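Local structure of putative transcriptional regulator (MarR/EmrR family) (Acinetobacter sp. ADP1, 3NRV) at the interface of chains A and B. The protein probably binds DNA as a MarR/EmrR-type transcriptional regulator with a winged helix-turn-helix fold. Coordinates in Å, arbitrary orientation; residue numbers count along the deposited sequence, not the author numbering. Chains: chain A/B, Putative transcriptional regulator (MarR/EmrR family).

The interface of chains A and B. Residues chain A 47-48, 50-51, 108, 142; chain B 9, 15, 18-19, 22.
The C-terminal end of helix 40-51 of chain A, with A:Ser51, and helix 102-114, with A:Tyr108, lie against B:Met19 and B:Asn22 on helix 13-36 of chain B; all four residues have helical backbone torsions. B:Met19 is a selenomethionine that reaches between A:Tyr108 and A:Arg142. Its chain bends at chi3 (-79°), which turns the methyl CE toward the guanidinium, 3.5 Å from A:Arg142 NH1. Its CB lies over one face of that flat group, away from the centre. On the other flank, A:Tyr108 brings its phenol oxygen OH to 3.6 Å from B:Met19 CG. Ring atom CE2 of A:Tyr108 lies 4.1 Å from B:Ile9 CD1. One face of the ring is approached from its own chain, by A:Ser50 OG near the rim.

B:Asn22 packs CB against A:Ser51, 3.5 Å from the serine CB. A:Ser51 OG lies between the main-chain N and C (chi1 84°) and donates a hydrogen bond to A:Val48 O, 2.8 Å away, on a carbonyl lone pair. No direct polar bond crosses this patch. Water 1 bridges instead: B:Asn22 ND2 lies 3.0 Å from it, and A:Ser47 O (2.9 Å) and A:Tyr108 OH complete the link.

The patch joins helices 40-51, 102-114 and 128-147 of chain A to the partner's N-terminal region. It forms part of the A–B interface, consistent with the dimers typical of MarR proteins.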
ATOM      1  N   SER A  47      -9.283  -3.775  -7.422  1.00 29.57           N
ATOM      2  CA  SER A  47      -8.033  -3.092  -7.779  1.00 29.26           C
ATOM      3  C   SER A  47      -6.810  -3.987  -7.596  1.00 28.23           C
ATOM      4  O   SER A  47      -5.919  -4.021  -8.446  1.00 27.95           O
ATOM      5  CB  SER A  47      -7.865  -1.811  -6.967  1.00 30.67           C
ATOM      6  OG  SER A  47      -8.983  -0.963  -7.115  1.00 37.92           O
ATOM      7  N   VAL A  48      -6.765  -4.719  -6.486  1.00 34.23           N
ATOM      8  CA  VAL A  48      -5.638  -5.629  -6.238  1.00 26.54           C
ATOM      9  C   VAL A  48      -5.587  -6.699  -7.320  1.00 29.76           C
ATOM     10  O   VAL A  48      -4.532  -6.999  -7.875  1.00 31.81           O
ATOM     11  CB  VAL A  48      -5.778  -6.330  -4.867  1.00 28.95           C
ATOM     12  CG1 VAL A  48      -4.698  -7.393  -4.689  1.00 29.57           C
ATOM     13  CG2 VAL A  48      -5.762  -5.305  -3.727  1.00 27.72           C
ATOM     14  N   SER A  50      -6.625  -6.603 -10.289  1.00 35.87           N
ATOM     15  CA  SER A  50      -6.193  -6.025 -11.564  1.00 36.86           C
ATOM     16  C   SER A  50      -4.682  -5.874 -11.653  1.00 38.73           C
ATOM     17  O   SER A  50      -4.126  -5.781 -12.743  1.00 41.23           O
ATOM     18  CB  SER A  50      -6.812  -4.631 -11.772  1.00 37.27           C
ATOM     19  OG  SER A  50      -8.194  -4.643 -11.486  1.00 47.60           O
ATOM     20  N   SER A  51      -4.018  -5.814 -10.507  1.00 32.81           N
ATOM     21  CA  SER A  51      -2.592  -5.519 -10.494  1.00 37.70           C
ATOM     22  C   SER A  51      -1.722  -6.771 -10.726  1.00 35.77           C
ATOM     23  O   SER A  51      -0.574  -6.671 -11.152  1.00 31.09           O
ATOM     24  CB  SER A  51      -2.222  -4.884  -9.162  1.00 33.70           C
ATOM     25  OG  SER A  51      -1.996  -5.914  -8.207  1.00 33.92           O
ATOM     26  N   TYR A 108     -12.915  -2.339 -13.625  1.00 41.31           N
ATOM     27  CA  TYR A 108     -11.786  -1.547 -13.146  1.00 36.37           C
ATOM     28  C   TYR A 108     -11.431  -0.449 -14.143  1.00 33.45           C
ATOM     29  O   TYR A 108     -11.227   0.708 -13.777  1.00 35.27           O
ATOM     30  CB  TYR A 108     -10.554  -2.440 -12.908  1.00 41.09           C
ATOM     31  CG  TYR A 108      -9.353  -1.678 -12.389  1.00 33.72           C
ATOM     32  CD1 TYR A 108      -9.365  -1.124 -11.118  1.00 31.09           C
ATOM     33  CD2 TYR A 108      -8.218  -1.508 -13.170  1.00 37.50           C
ATOM     34  CE1 TYR A 108      -8.273  -0.406 -10.636  1.00 32.28           C
ATOM     35  CE2 TYR A 108      -7.117  -0.792 -12.694  1.00 38.36           C
ATOM     36  CZ  TYR A 108      -7.155  -0.248 -11.426  1.00 39.76           C
ATOM     37  OH  TYR A 108      -6.075   0.455 -10.931  1.00 46.51           O
ATOM     38  N   ARG A 142       7.231   0.220 -12.479  1.00 28.20           N
ATOM     39  CA  ARG A 142       6.387  -0.933 -12.798  1.00 35.87           C
ATOM     40  C   ARG A 142       7.195  -2.012 -13.505  1.00 32.44           C
ATOM     41  O   ARG A 142       7.047  -3.204 -13.212  1.00 33.06           O
ATOM     42  CB  ARG A 142       5.145  -0.517 -13.604  1.00 31.25           C
ATOM     43  CG  ARG A 142       4.133   0.239 -12.747  1.00 37.11           C
ATOM     44  CD  ARG A 142       2.765   0.377 -13.419  1.00 37.88           C
ATOM     45  NE  ARG A 142       2.060  -0.902 -13.450  1.00 41.93           N
ATOM     46  CZ  ARG A 142       1.086  -1.211 -14.304  1.00 49.15           C
ATOM     47  NH1 ARG A 142       0.684  -0.332 -15.210  1.00 42.78           N
ATOM     48  NH2 ARG A 142       0.508  -2.408 -14.252  1.00 45.30           N
TER
ATOM     49  N   ILE B   9      -5.267   3.656 -19.641  1.00 61.23           N
ATOM     50  CA  ILE B   9      -5.116   4.328 -18.360  1.00 57.42           C
ATOM     51  C   ILE B   9      -3.637   4.579 -18.057  1.00 60.33           C
ATOM     52  O   ILE B   9      -3.248   4.788 -16.906  1.00 49.99           O
ATOM     53  CB  ILE B   9      -5.803   3.553 -17.208  1.00 57.33           C
ATOM     54  CG1 ILE B   9      -5.394   2.081 -17.214  1.00 53.06           C
ATOM     55  CG2 ILE B   9      -7.326   3.669 -17.305  1.00 53.31           C
ATOM     56  CD1 ILE B   9      -6.056   1.284 -16.093  1.00 60.30           C
ATOM     57  N   ALA B  15      -4.432   5.196 -11.133  1.00 36.11           N
ATOM     58  CA  ALA B  15      -4.422   3.810 -11.605  1.00 40.00           C
ATOM     59  C   ALA B  15      -3.004   3.269 -11.669  1.00 35.35           C
ATOM     60  O   ALA B  15      -2.740   2.166 -11.207  1.00 31.75           O
ATOM     61  CB  ALA B  15      -5.089   3.693 -12.976  1.00 37.28           C
ATOM     62  N   ASN B  18      -1.658   2.822  -8.128  1.00 25.98           N
ATOM     63  CA  ASN B  18      -2.306   1.703  -7.450  1.00 28.95           C
ATOM     64  C   ASN B  18      -1.881   0.336  -7.959  1.00 28.48           C
ATOM     65  O   ASN B  18      -1.686  -0.584  -7.172  1.00 28.17           O
ATOM     66  CB  ASN B  18      -3.827   1.881  -7.405  1.00 32.24           C
ATOM     67  CG  ASN B  18      -4.270   2.581  -6.143  1.00 34.82           C
ATOM     68  OD1 ASN B  18      -4.606   1.937  -5.145  1.00 45.41           O
ATOM     69  ND2 ASN B  18      -4.220   3.901  -6.153  1.00 32.57           N
HETATM   70  N   MSE B  19      -1.682   0.198  -9.262  1.00 28.48           N
HETATM   71  CA  MSE B  19      -1.253  -1.099  -9.780  1.00 33.02           C
HETATM   72  C   MSE B  19       0.191  -1.383  -9.413  1.00 31.45           C
HETATM   73  O   MSE B  19       0.564  -2.520  -9.146  1.00 27.96           O
HETATM   74  CB  MSE B  19      -1.443  -1.140 -11.283  1.00 30.99           C
HETATM   75  CG  MSE B  19      -2.903  -1.143 -11.646  1.00 50.22           C
HETATM   76 SE   MSE B  19      -3.098  -1.656 -13.486  0.52 49.76          SE
HETATM   77  CE  MSE B  19      -2.624   0.069 -14.303  1.00 53.39           C
ATOM     78  N   ASN B  22       0.007  -2.063  -5.503  1.00 26.21           N
ATOM     79  CA  ASN B  22      -0.587  -3.376  -5.246  1.00 24.26           C
ATOM     80  C   ASN B  22       0.309  -4.558  -5.629  1.00 27.40           C
ATOM     81  O   ASN B  22       0.454  -5.520  -4.869  1.00 27.43           O
ATOM     82  CB  ASN B  22      -1.955  -3.486  -5.913  1.00 25.39           C
ATOM     83  CG  ASN B  22      -2.990  -2.637  -5.226  1.00 32.22           C
ATOM     84  OD1 ASN B  22      -2.932  -2.443  -4.013  1.00 34.93           O
ATOM     85  ND2 ASN B  22      -3.953  -2.121  -5.993  1.00 32.12           N
TER
HETATM   86  O   HOH W   1      -4.684  -1.424  -8.859  1.00 37.06           O